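Local coordinates for probable acrylyl-CoA reductase AcuI (Escherichia coli, PDB 1O89), which probably catalyses the NADPH-dependent reduction of acrylyl-CoA to propanoyl-CoA, working as a homodimer of the zinc-containing alcohol dehydrogenase family, at residues A[96-101]-A[128-133]; A[103-108]-A[298-303]; A[26-29]-A[34-37]; A[61-66]-A[72-77]. One frame throughout, in Å; residues are numbered along the deposited sequence.

Contact 1. Residues A[96-101]-A[128-133]; sequences PRFHAG and DWLVAM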
loop_
_atom_site.group_PDB
_atom_site.type_symbol
_atom_site.label_atom_id
_atom_site.label_comp_id
_atom_site.label_asym_id
_atom_site.label_seq_id
_atom_site.Cartn_x
_atom_site.Cartn_y
_atom_site.Cartn_z
ATOM N N PRO A 96 -6.498 -24.121 27.340
ATOM C CA PRO A 96 -7.902 -24.382 27.700
ATOM C C PRO A 96 -8.839 -24.651 26.525
ATOM O O PRO A 96 -9.734 -25.482 26.656
ATOM C CB PRO A 96 -8.345 -23.085 28.403
ATOM C CG PRO A 96 -7.107 -22.422 28.856
ATOM C CD PRO A 96 -5.987 -22.894 27.976
ATOM N N ARG A 97 -8.640 -23.953 25.410
ATOM C CA ARG A 97 -9.582 -24.010 24.287
ATOM C C ARG A 97 -9.375 -25.165 23.292
ATOM O O ARG A 97 -10.153 -25.307 22.351
ATOM C CB ARG A 97 -9.627 -22.662 23.551
ATOM C CG ARG A 97 -8.333 -22.249 22.869
ATOM C CD ARG A 97 -7.803 -20.884 23.323
ATOM N NE ARG A 97 -6.524 -20.587 22.673
ATOM C CZ ARG A 97 -6.147 -19.398 22.207
ATOM N NH1 ARG A 97 -6.928 -18.325 22.308
ATOM N NH2 ARG A 97 -4.958 -19.281 21.631
ATOM N N PHE A 98 -8.344 -25.981 23.499
ATOM C CA PHE A 98 -8.133 -27.189 22.700
ATOM C C PHE A 98 -8.230 -28.445 23.561
ATOM O O PHE A 98 -7.677 -28.501 24.661
ATOM C CB PHE A 98 -6.782 -27.142 21.984
ATOM C CG PHE A 98 -6.684 -26.049 20.971
ATOM C CD1 PHE A 98 -7.274 -26.191 19.725
ATOM C CD2 PHE A 98 -6.031 -24.865 21.270
ATOM C CE1 PHE A 98 -7.209 -25.168 18.791
ATOM C CE2 PHE A 98 -5.955 -23.843 20.336
ATOM C CZ PHE A 98 -6.545 -23.996 19.097
ATOM N N HIS A 99 -8.939 -29.445 23.042
ATOM C CA HIS A 99 -9.171 -30.701 23.745
ATOM C C HIS A 99 -8.718 -31.886 22.899
ATOM O O HIS A 99 -8.706 -31.813 21.664
ATOM C CB HIS A 99 -10.659 -30.844 24.104
ATOM C CG HIS A 99 -11.577 -30.812 22.919
ATOM N ND1 HIS A 99 -12.025 -29.635 22.355
ATOM C CD2 HIS A 99 -12.129 -31.812 22.189
ATOM C CE1 HIS A 99 -12.811 -29.912 21.327
ATOM N NE2 HIS A 99 -12.887 -31.225 21.204
ATOM N N ALA A 100 -8.352 -32.975 23.573
ATOM C CA ALA A 100 -7.970 -34.221 22.916
ATOM C C ALA A 100 -9.039 -34.695 21.924
ATOM O O ALA A 100 -10.228 -34.708 22.246
ATOM C CB ALA A 100 -7.716 -35.303 23.963
ATOM N N GLY A 101 -8.613 -35.076 20.720
ATOM C CA GLY A 101 -9.519 -35.555 19.685
ATOM C C GLY A 101 -9.998 -34.495 18.697
ATOM O O GLY A 101 -10.529 -34.834 17.642
ATOM N N ASP A 128 -1.911 -20.625 20.259
ATOM C CA ASP A 128 -2.109 -19.409 19.461
ATOM C C ASP A 128 -1.798 -19.580 17.973
ATOM O O ASP A 128 -2.233 -18.766 17.149
ATOM C CB ASP A 128 -1.210 -18.272 19.969
ATOM C CG ASP A 128 -1.463 -17.904 21.424
ATOM O OD1 ASP A 128 -2.637 -17.805 21.834
ATOM O OD2 ASP A 128 -0.532 -17.667 22.223
ATOM N N TRP A 129 -1.010 -20.598 17.638
ATOM C CA TRP A 129 -0.611 -20.864 16.257
ATOM C C TRP A 129 -1.595 -21.732 15.496
ATOM O O TRP A 129 -1.540 -21.780 14.266
ATOM C CB TRP A 129 0.759 -21.553 16.219
ATOM C CG TRP A 129 1.882 -20.707 16.671
ATOM C CD1 TRP A 129 1.848 -19.378 16.964
ATOM C CD2 TRP A 129 3.229 -21.136 16.899
ATOM N NE1 TRP A 129 3.093 -18.953 17.353
ATOM C CE2 TRP A 129 3.957 -20.015 17.331
ATOM C CE3 TRP A 129 3.897 -22.364 16.778
ATOM C CZ2 TRP A 129 5.315 -20.074 17.640
ATOM C CZ3 TRP A 129 5.247 -22.425 17.088
ATOM C CH2 TRP A 129 5.942 -21.287 17.518
ATOM N N LEU A 130 -2.474 -22.428 16.215
ATOM C CA LEU A 130 -3.399 -23.382 15.587
ATOM C C LEU A 130 -4.715 -22.760 15.185
ATOM O O LEU A 130 -5.143 -21.756 15.732
ATOM C CB LEU A 130 -3.717 -24.552 16.518
ATOM C CG LEU A 130 -2.575 -25.477 16.903
ATOM C CD1 LEU A 130 -2.960 -26.208 18.174
ATOM C CD2 LEU A 130 -2.270 -26.465 15.790
ATOM N N VAL A 131 -5.370 -23.411 14.240
ATOM C CA VAL A 131 -6.698 -23.032 13.820
ATOM C C VAL A 131 -7.629 -24.220 14.025
ATOM O O VAL A 131 -7.368 -25.320 13.520
ATOM C CB VAL A 131 -6.715 -22.604 12.340
ATOM C CG1 VAL A 131 -8.132 -22.204 11.911
ATOM C CG2 VAL A 131 -5.736 -21.468 12.112
ATOM N N ALA A 132 -8.715 -23.989 14.762
ATOM C CA ALA A 132 -9.778 -24.982 14.901
ATOM C C ALA A 132 -10.298 -25.327 13.514
ATOM O O ALA A 132 -10.562 -24.432 12.718
ATOM C CB ALA A 132 -10.902 -24.443 15.770
ATOM N N MET A 133 -10.416 -26.623 13.225
ATOM C CA MET A 133 -10.836 -27.080 11.904
ATOM C C MET A 133 -12.150 -26.387 11.600
ATOM O O MET A 133 -13.109 -26.583 12.329
ATOM C CB MET A 133 -11.018 -28.605 11.865
ATOM C CG MET A 133 -11.234 -29.198 10.467
ATOM S SD MET A 133 -9.687 -29.117 9.435
ATOM C CE MET A 133 -10.216 -28.401 8.218
#
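Phe98 and Leu130 form the buried half of this contact, and Arg97 and Asp128 the exposed half. The Phe98 ring lies with one face against Leu130: methyl CD1 sits almost over the middle of the ring, 4.3 Å from its centroid and only 8° off the normal, a clear CH-pi contact. The far end of the same ring leans on the leucine stem, with Phe98 CZ 3.9 Å from Leu130 CB. At the ring edge, close to its plane, is the backbone N of Ala132, so the phenyl is bordered by Leu130 on a face and, more loosely, by Ala132 at the edge.

Arg97 reaches over from the same loop. Its chain bends at CG (chi2 -124°) before running out to the guanidinium, whose NH2 makes a salt bridge of 2.8 Å with Asp128 OD1. The guanidinium and carboxylate planes stand 89° apart, so the pair is joined through one nitrogen and one oxygen, not by a flat two-pronged match. Asp95 pairs with NE of the same arginine, which should limit how far the guanidinium can swing.

Phe98 also packs on Val104 of strand 103-107, while Leu130 reaches Val51 and Val53 of strand 51-59. The contact thus pins the loop between strands 85-93 and 103-107 to the approach to strand 131-132, at one margin of the mixed sheet.

Contact 2. Residues A[103-108]-A[298-303]; sequences EVLLTG and QAWQRL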
loop_
_atom_site.group_PDB
_atom_site.type_symbol
_atom_site.label_atom_id
_atom_site.label_comp_id
_atom_site.label_asym_id
_atom_site.label_seq_id
_atom_site.Cartn_x
_atom_site.Cartn_y
_atom_site.Cartn_z
ATOM N N GLU A 103 -10.005 -31.930 15.767
ATOM C CA GLU A 103 -9.251 -31.646 14.555
ATOM C C GLU A 103 -8.876 -30.159 14.464
ATOM O O GLU A 103 -9.676 -29.269 14.777
ATOM C CB GLU A 103 -9.918 -32.156 13.264
ATOM C CG GLU A 103 -11.412 -31.922 13.100
ATOM C CD GLU A 103 -12.168 -33.166 12.636
ATOM O OE1 GLU A 103 -11.502 -34.181 12.327
ATOM O OE2 GLU A 103 -13.434 -33.136 12.589
ATOM N N VAL A 104 -7.626 -29.934 14.076
ATOM C CA VAL A 104 -7.049 -28.614 13.927
ATOM C C VAL A 104 -6.168 -28.589 12.676
ATOM O O VAL A 104 -5.810 -29.628 12.120
ATOM C CB VAL A 104 -6.187 -28.209 15.179
ATOM C CG1 VAL A 104 -7.056 -28.004 16.403
ATOM C CG2 VAL A 104 -5.084 -29.241 15.475
ATOM N N LEU A 105 -5.837 -27.393 12.220
ATOM C CA LEU A 105 -4.760 -27.230 11.251
ATOM C C LEU A 105 -3.808 -26.136 11.669
ATOM O O LEU A 105 -4.081 -25.358 12.586
ATOM C CB LEU A 105 -5.303 -27.030 9.820
ATOM C CG LEU A 105 -5.969 -25.781 9.227
ATOM C CD1 LEU A 105 -7.398 -25.681 9.665
ATOM C CD2 LEU A 105 -5.219 -24.449 9.437
ATOM N N LEU A 106 -2.675 -26.099 10.985
ATOM C CA LEU A 106 -1.671 -25.082 11.188
ATOM C C LEU A 106 -0.999 -24.791 9.872
ATOM O O LEU A 106 -0.684 -25.726 9.118
ATOM C CB LEU A 106 -0.617 -25.555 12.195
ATOM C CG LEU A 106 0.461 -24.504 12.508
ATOM C CD1 LEU A 106 0.890 -24.555 13.968
ATOM C CD2 LEU A 106 1.700 -24.636 11.599
ATOM N N THR A 107 -0.820 -23.502 9.582
ATOM C CA THR A 107 0.161 -23.031 8.605
ATOM C C THR A 107 0.985 -21.898 9.214
ATOM O O THR A 107 0.514 -21.175 10.091
ATOM C CB THR A 107 -0.510 -22.591 7.288
ATOM O OG1 THR A 107 -1.348 -21.447 7.508
ATOM C CG2 THR A 107 -1.476 -23.687 6.809
ATOM N N GLY A 108 2.232 -21.786 8.762
ATOM C CA GLY A 108 3.113 -20.689 9.128
ATOM C C GLY A 108 3.696 -20.717 10.538
ATOM O O GLY A 108 3.922 -21.773 11.129
ATOM N N GLN A 298 -10.716 -15.910 10.019
ATOM C CA GLN A 298 -11.581 -15.280 9.043
ATOM C C GLN A 298 -11.265 -15.767 7.624
ATOM O O GLN A 298 -12.170 -16.025 6.843
ATOM C CB GLN A 298 -11.472 -13.767 9.155
ATOM C CG GLN A 298 -12.283 -12.992 8.129
ATOM C CD GLN A 298 -12.093 -11.486 8.248
ATOM O OE1 GLN A 298 -12.868 -10.718 7.672
ATOM N NE2 GLN A 298 -11.074 -11.060 8.999
ATOM N N ALA A 299 -9.986 -15.927 7.308
ATOM C CA ALA A 299 -9.579 -16.333 5.973
ATOM C C ALA A 299 -9.964 -17.767 5.690
ATOM O O ALA A 299 -10.325 -18.088 4.553
ATOM C CB ALA A 299 -8.072 -16.156 5.765
ATOM N N TRP A 300 -9.847 -18.629 6.693
ATOM C CA TRP A 300 -10.188 -20.031 6.504
ATOM C C TRP A 300 -11.682 -20.186 6.290
ATOM O O TRP A 300 -12.098 -21.027 5.505
ATOM C CB TRP A 300 -9.705 -20.913 7.667
ATOM C CG TRP A 300 -8.257 -21.261 7.527
ATOM C CD1 TRP A 300 -7.221 -20.706 8.204
ATOM C CD2 TRP A 300 -7.682 -22.202 6.612
ATOM N NE1 TRP A 300 -6.034 -21.250 7.785
ATOM C CE2 TRP A 300 -6.286 -22.169 6.804
ATOM C CE3 TRP A 300 -8.210 -23.095 5.665
ATOM C CZ2 TRP A 300 -5.410 -22.982 6.091
ATOM C CZ3 TRP A 300 -7.344 -23.899 4.952
ATOM C CH2 TRP A 300 -5.951 -23.841 5.171
ATOM N N GLN A 301 -12.484 -19.393 6.997
ATOM C CA GLN A 301 -13.936 -19.412 6.821
ATOM C C GLN A 301 -14.303 -18.977 5.397
ATOM O O GLN A 301 -15.169 -19.566 4.760
ATOM C CB GLN A 301 -14.601 -18.477 7.833
ATOM C CG GLN A 301 -16.063 -18.735 8.030
ATOM C CD GLN A 301 -16.959 -17.621 7.503
ATOM O OE1 GLN A 301 -16.670 -16.998 6.462
ATOM N NE2 GLN A 301 -18.070 -17.385 8.208
ATOM N N ARG A 302 -13.620 -17.945 4.913
ATOM C CA ARG A 302 -13.829 -17.423 3.569
ATOM C C ARG A 302 -13.461 -18.449 2.483
ATOM O O ARG A 302 -14.151 -18.542 1.461
ATOM C CB ARG A 302 -13.029 -16.127 3.374
ATOM C CG ARG A 302 -13.663 -14.892 4.045
ATOM C CD ARG A 302 -15.016 -14.511 3.484
ATOM N NE ARG A 302 -14.927 -14.266 2.047
ATOM C CZ ARG A 302 -14.569 -13.107 1.494
ATOM N NH1 ARG A 302 -14.292 -12.035 2.244
ATOM N NH2 ARG A 302 -14.506 -13.011 0.172
ATOM N N LEU A 303 -12.400 -19.225 2.715
ATOM C CA LEU A 303 -11.989 -20.271 1.774
ATOM C C LEU A 303 -13.054 -21.349 1.622
ATOM O O LEU A 303 -13.248 -21.888 0.541
ATOM C CB LEU A 303 -10.682 -20.911 2.230
ATOM C CG LEU A 303 -9.454 -20.074 1.919
ATOM C CD1 LEU A 303 -8.322 -20.400 2.882
ATOM C CD2 LEU A 303 -9.045 -20.303 0.490
HETATM O O HOH W 1 -3.354 -21.013 9.166
#
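The indole of Trp300 is held between two leucines. Over one face comes Leu105, its CD2 3.4 Å above the ring plane and offset toward the rim; over the opposite face Leu303, from the next turn of the same helix, places CD1 3.9 Å above the plane, again off-centre. At the edge are Thr107 CG2, 4.1 Å from Trp300 CZ2, and a water that lies in the plane of the ring.

Leu105 CD2 settles above CE2 of Trp300, 3.6 Å from that atom, toward the rim between NE1 and CZ2. It gets there because chi1 of 74° puts CG between the backbone N and the carbonyl carbon, a cramped choice for a leucine, and turns the branch toward the helix. The water bridges the polar atoms: it accepts from Trp300 NE1 at 3.0 Å and is 2.6 Å from Thr107 OG1. The buried indole N-H is therefore satisfied, and the water bridge to the strand, with the leucines on the two faces, is likely to limit how the ring can turn. A leucine in place of Trp300 would probably leave Leu105 CD2 facing a gap and the bridging water without its indole donor.

Around the ring, Phe150 and Ile145 of helix 139-161 and Val131 of strand 131-132 add to the packing. Helix 293-306 is thereby held against strand 103-107 of the mixed sheet, beside helix 139-161, with Thr107 about 6 Å from the NADP-binding Ser288, measured between side chains.

Contact 3. Residues A[26-29]-A[34-37]; sequences LLEQ and TLAS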
loop_
_atom_site.group_PDB
_atom_site.type_symbol
_atom_site.label_atom_id
_atom_site.label_comp_id
_atom_site.label_asym_id
_atom_site.label_seq_id
_atom_site.Cartn_x
_atom_site.Cartn_y
_atom_site.Cartn_z
ATOM N N LEU A 26 13.625 -36.046 9.306
ATOM C CA LEU A 26 14.561 -35.146 9.971
ATOM C C LEU A 26 15.647 -34.667 8.999
ATOM O O LEU A 26 16.282 -35.462 8.312
ATOM C CB LEU A 26 15.209 -35.855 11.174
ATOM C CG LEU A 26 15.900 -34.986 12.238
ATOM C CD1 LEU A 26 14.879 -34.196 13.031
ATOM C CD2 LEU A 26 16.761 -35.827 13.189
ATOM N N LEU A 27 15.836 -33.353 8.948
ATOM C CA LEU A 27 16.894 -32.744 8.161
ATOM C C LEU A 27 18.067 -32.458 9.078
ATOM O O LEU A 27 17.896 -31.874 10.138
ATOM C CB LEU A 27 16.404 -31.448 7.514
ATOM C CG LEU A 27 15.165 -31.564 6.620
ATOM C CD1 LEU A 27 14.925 -30.266 5.834
ATOM C CD2 LEU A 27 15.281 -32.763 5.683
ATOM N N GLU A 28 19.250 -32.897 8.672
ATOM C CA GLU A 28 20.485 -32.668 9.421
ATOM C C GLU A 28 21.534 -32.105 8.472
ATOM O O GLU A 28 21.546 -32.456 7.293
ATOM C CB GLU A 28 20.989 -33.984 10.015
ATOM C CG GLU A 28 20.129 -34.521 11.146
ATOM C CD GLU A 28 20.514 -35.927 11.575
ATOM O OE1 GLU A 28 20.292 -36.889 10.801
ATOM O OE2 GLU A 28 21.035 -36.072 12.696
ATOM N N GLN A 29 22.405 -31.231 8.968
ATOM C CA GLN A 29 23.524 -30.745 8.166
ATOM C C GLN A 29 24.762 -31.544 8.555
ATOM O O GLN A 29 25.351 -31.295 9.612
ATOM C CB GLN A 29 23.765 -29.242 8.383
ATOM C CG GLN A 29 23.180 -28.349 7.287
ATOM C CD GLN A 29 23.737 -26.926 7.291
ATOM O OE1 GLN A 29 23.160 -26.029 6.667
ATOM N NE2 GLN A 29 24.845 -26.717 7.983
ATOM N N THR A 34 22.734 -31.289 3.309
ATOM C CA THR A 34 21.619 -31.731 4.148
ATOM C C THR A 34 21.222 -33.179 3.879
ATOM O O THR A 34 20.785 -33.507 2.784
ATOM C CB THR A 34 20.361 -30.839 3.953
ATOM O OG1 THR A 34 19.815 -31.045 2.646
ATOM C CG2 THR A 34 20.691 -29.358 3.988
ATOM N N LEU A 35 21.364 -34.034 4.887
ATOM C CA LEU A 35 20.838 -35.399 4.851
ATOM C C LEU A 35 19.395 -35.404 5.354
ATOM O O LEU A 35 19.120 -34.985 6.482
ATOM C CB LEU A 35 21.707 -36.329 5.719
ATOM C CG LEU A 35 21.481 -37.852 5.648
ATOM C CD1 LEU A 35 22.393 -38.509 4.613
ATOM C CD2 LEU A 35 21.682 -38.505 7.030
ATOM N N ALA A 36 18.486 -35.864 4.497
ATOM C CA ALA A 36 17.074 -36.029 4.838
ATOM C C ALA A 36 16.767 -37.525 4.961
ATOM O O ALA A 36 16.923 -38.279 3.999
ATOM C CB ALA A 36 16.201 -35.394 3.772
ATOM N N SER A 37 16.356 -37.948 6.153
ATOM C CA SER A 37 16.060 -39.354 6.423
ATOM C C SER A 37 14.922 -39.508 7.432
ATOM O O SER A 37 14.722 -38.652 8.291
ATOM C CB SER A 37 17.310 -40.066 6.940
ATOM O OG SER A 37 17.599 -39.694 8.274
#
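Leu27 meets Ala36 because its CG stands beside the backbone N, anti to the carbonyl carbon (chi1 -57°), and chi2 then carries CD1 outward and leaves CD2 as the branch turned to the neighbouring strand. There CD2 comes 3.4 Å from Ala36 CB, tighter than usual for two methyl carbons. Ile68 of helix 62-69 touches both of these side chains, while Leu26 on the other face packs on Pro79 and Ile81.

That other face carries Leu26 and Ser37, then Glu28 and Leu35. The carboxylate of Glu28 lies near Leu35, Glu28 OE1 being 4.3 Å from Leu35 CD2, while its polar partner is the amide NE2 of Gln39, which also bonds Ser37 OG.

Four backbone bonds join the strands. Leu26 N to Ser37 O, at 3.0 Å, is nearly straight, as is the longer return bond from Ser37 N. Glu28 N gives to Leu35 O, and Leu35 N to Glu28 O at 2.9 Å is the most bent of the four, at 138°. Leu27 and Ala36 form the non-hydrogen-bonded pair between these two hydrogen-bonded ones. The strand segments run at 161° to each other, the arrangement of a twisted antiparallel beta hairpin, here strands 23-28 and 35-40.

Contact 4. Residues A[61-66]-A[72-77]; sequences NYKDAL and GKIIRN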
loop_
_atom_site.group_PDB
_atom_site.type_symbol
_atom_site.label_atom_id
_atom_site.label_comp_id
_atom_site.label_asym_id
_atom_site.label_seq_id
_atom_site.Cartn_x
_atom_site.Cartn_y
_atom_site.Cartn_z
ATOM N N ASN A 61 5.155 -28.148 0.369
ATOM C CA ASN A 61 5.224 -26.811 -0.272
ATOM C C ASN A 61 6.591 -26.589 -0.884
ATOM O O ASN A 61 7.521 -27.354 -0.624
ATOM C CB ASN A 61 4.937 -25.685 0.718
ATOM C CG ASN A 61 3.457 -25.491 0.958
ATOM O OD1 ASN A 61 2.775 -24.865 0.146
ATOM N ND2 ASN A 61 2.952 -26.021 2.071
ATOM N N TYR A 62 6.719 -25.551 -1.703
ATOM C CA TYR A 62 7.999 -25.265 -2.339
ATOM C C TYR A 62 9.076 -25.020 -1.276
ATOM O O TYR A 62 10.203 -25.489 -1.416
ATOM C CB TYR A 62 7.885 -24.079 -3.316
ATOM C CG TYR A 62 9.074 -23.919 -4.234
ATOM C CD1 TYR A 62 9.494 -24.968 -5.055
ATOM C CD2 TYR A 62 9.778 -22.718 -4.295
ATOM C CE1 TYR A 62 10.588 -24.828 -5.915
ATOM C CE2 TYR A 62 10.883 -22.565 -5.156
ATOM C CZ TYR A 62 11.276 -23.630 -5.957
ATOM O OH TYR A 62 12.354 -23.503 -6.794
ATOM N N LYS A 63 8.717 -24.312 -0.204
ATOM C CA LYS A 63 9.646 -24.062 0.912
ATOM C C LYS A 63 10.209 -25.371 1.481
ATOM O O LYS A 63 11.411 -25.471 1.732
ATOM C CB LYS A 63 8.959 -23.269 2.039
ATOM C CG LYS A 63 8.635 -21.804 1.697
ATOM C CD LYS A 63 8.944 -20.830 2.864
ATOM C CE LYS A 63 7.738 -20.650 3.817
ATOM N NZ LYS A 63 7.915 -19.512 4.796
ATOM N N ASP A 64 9.321 -26.359 1.673
ATOM C CA ASP A 64 9.687 -27.686 2.189
ATOM C C ASP A 64 10.573 -28.468 1.225
ATOM O O ASP A 64 11.428 -29.248 1.656
ATOM C CB ASP A 64 8.440 -28.537 2.475
ATOM C CG ASP A 64 7.466 -27.863 3.410
ATOM O OD1 ASP A 64 7.898 -27.433 4.494
ATOM O OD2 ASP A 64 6.245 -27.733 3.169
ATOM N N ALA A 65 10.341 -28.280 -0.077
ATOM C CA ALA A 65 11.110 -28.950 -1.126
ATOM C C ALA A 65 12.555 -28.443 -1.178
ATOM O O ALA A 65 13.488 -29.221 -1.394
ATOM C CB ALA A 65 10.435 -28.749 -2.472
ATOM N N LEU A 66 12.731 -27.138 -0.987
ATOM C CA LEU A 66 14.062 -26.530 -0.932
ATOM C C LEU A 66 14.809 -27.035 0.300
ATOM O O LEU A 66 15.975 -27.441 0.213
ATOM C CB LEU A 66 13.951 -25.000 -0.880
ATOM C CG LEU A 66 13.342 -24.312 -2.114
ATOM C CD1 LEU A 66 12.738 -22.958 -1.745
ATOM C CD2 LEU A 66 14.355 -24.141 -3.240
ATOM N N GLY A 72 18.276 -23.690 -1.517
ATOM C CA GLY A 72 17.704 -22.554 -0.808
ATOM C C GLY A 72 18.405 -22.268 0.519
ATOM O O GLY A 72 19.560 -22.662 0.721
ATOM N N LYS A 73 17.704 -21.581 1.418
ATOM C CA LYS A 73 18.244 -21.225 2.730
ATOM C C LYS A 73 17.074 -20.813 3.623
ATOM O O LYS A 73 17.033 -19.711 4.159
ATOM C CB LYS A 73 19.279 -20.089 2.610
ATOM C CG LYS A 73 20.741 -20.537 2.392
ATOM C CD LYS A 73 21.733 -19.628 3.123
ATOM C CE LYS A 73 23.151 -19.757 2.568
ATOM N NZ LYS A 73 24.196 -19.577 3.618
ATOM N N ILE A 74 16.113 -21.711 3.757
ATOM C CA ILE A 74 14.909 -21.471 4.551
ATOM C C ILE A 74 15.116 -21.994 5.974
ATOM O O ILE A 74 14.287 -21.768 6.870
ATOM C CB ILE A 74 13.704 -22.155 3.843
ATOM C CG1 ILE A 74 13.336 -21.348 2.595
ATOM C CG2 ILE A 74 12.480 -22.317 4.766
ATOM C CD1 ILE A 74 12.549 -22.120 1.583
ATOM N N ILE A 75 16.239 -22.684 6.179
ATOM C CA ILE A 75 16.514 -23.356 7.440
ATOM C C ILE A 75 17.916 -23.000 7.921
ATOM O O ILE A 75 18.912 -23.194 7.223
ATOM C CB ILE A 75 16.328 -24.885 7.290
ATOM C CG1 ILE A 75 14.949 -25.168 6.669
ATOM C CG2 ILE A 75 16.513 -25.590 8.652
ATOM C CD1 ILE A 75 14.395 -26.522 6.950
ATOM N N ARG A 76 17.952 -22.452 9.127
ATOM C CA ARG A 76 19.182 -22.058 9.788
ATOM C C ARG A 76 19.524 -23.070 10.893
ATOM O O ARG A 76 20.697 -23.303 11.172
ATOM C CB ARG A 76 19.004 -20.647 10.363
ATOM C CG ARG A 76 19.853 -20.342 11.586
ATOM C CD ARG A 76 19.928 -18.880 11.959
ATOM N NE ARG A 76 21.115 -18.646 12.766
ATOM C CZ ARG A 76 21.963 -17.637 12.611
ATOM N NH1 ARG A 76 21.779 -16.709 11.673
ATOM N NH2 ARG A 76 23.007 -17.546 13.413
ATOM N N ASN A 77 18.495 -23.678 11.494
ATOM C CA ASN A 77 18.643 -24.481 12.700
ATOM C C ASN A 77 18.382 -25.954 12.448
ATOM O O ASN A 77 17.299 -26.340 12.020
ATOM C CB ASN A 77 17.687 -23.982 13.786
ATOM C CG ASN A 77 17.822 -22.495 14.047
ATOM O OD1 ASN A 77 17.346 -21.691 13.254
ATOM N ND2 ASN A 77 18.461 -22.121 15.154
#
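Ile74 and Leu66 make the main apolar contact, their side chains crossing at about a right angle and meeting methyl to methyl. Leu66 CD1 is 3.4 Å from Ile74 CD1, closer than methyl carbons usually come. The same Ile74 CD1 fits against the helix between two side chains: it lies 3.8 Å from Lys63 CB and touches CG and CD of that lysine's bent chain. With CG1 anti to the carbonyl carbon (chi1 -73°), the isoleucine sends this branch straight at the helix, where CD1 also rests 3.5 Å from the carbonyl O of Lys63.

Backbone shape matters at Gly72. Its phi is positive, and a CB there would fall 3.2 Å from Leu66 CB, so the missing side chain is what lets the loop pass this close to the helix.

The polar bonds run within the helix start or outward. Asn61 N gives to Asp64 OD2, at 3.0 Å, through the anti lone pair, while Asp64 OD1 takes Gly83 N and Ile84 N. Lys63 NZ pairs with Glu113, whose side chain also touches Ile74.

Across the two segments, then, the contact is apolar: Lys63 contributes its carbon chain and spends its charge on Glu113. Leu66 CG lies over one face of the Tyr62 ring, toward its rim, so Leu66 links the loop to this NADP-binding residue, whose ring the loop does not itself touch.

Overall arrangement
Along the chain the order is contact 3, then contact 4, and after them contacts 1 and 2, whose segments alternate. Contacts 1 and 2 have centres 12 Å apart and share the mixed sheet: strands 131-132 and 103-107 are neighbours in it, joined by a probable backbone hydrogen bond from Val131 N to Leu105 O. Contacts 3 and 4 are likewise 12 Å apart between centres and touch where Leu27 packs on Ile75, tying the N-terminal hairpin to the loop after helix 62-69. Contacts 1 and 3 have centres about 30 Å apart. Contact 2 brings the GroES-like part against a helix of the zinc-binding dehydrogenase region, probably steadying their junction near NADP-binding residues; contact 4 contains one, Tyr62.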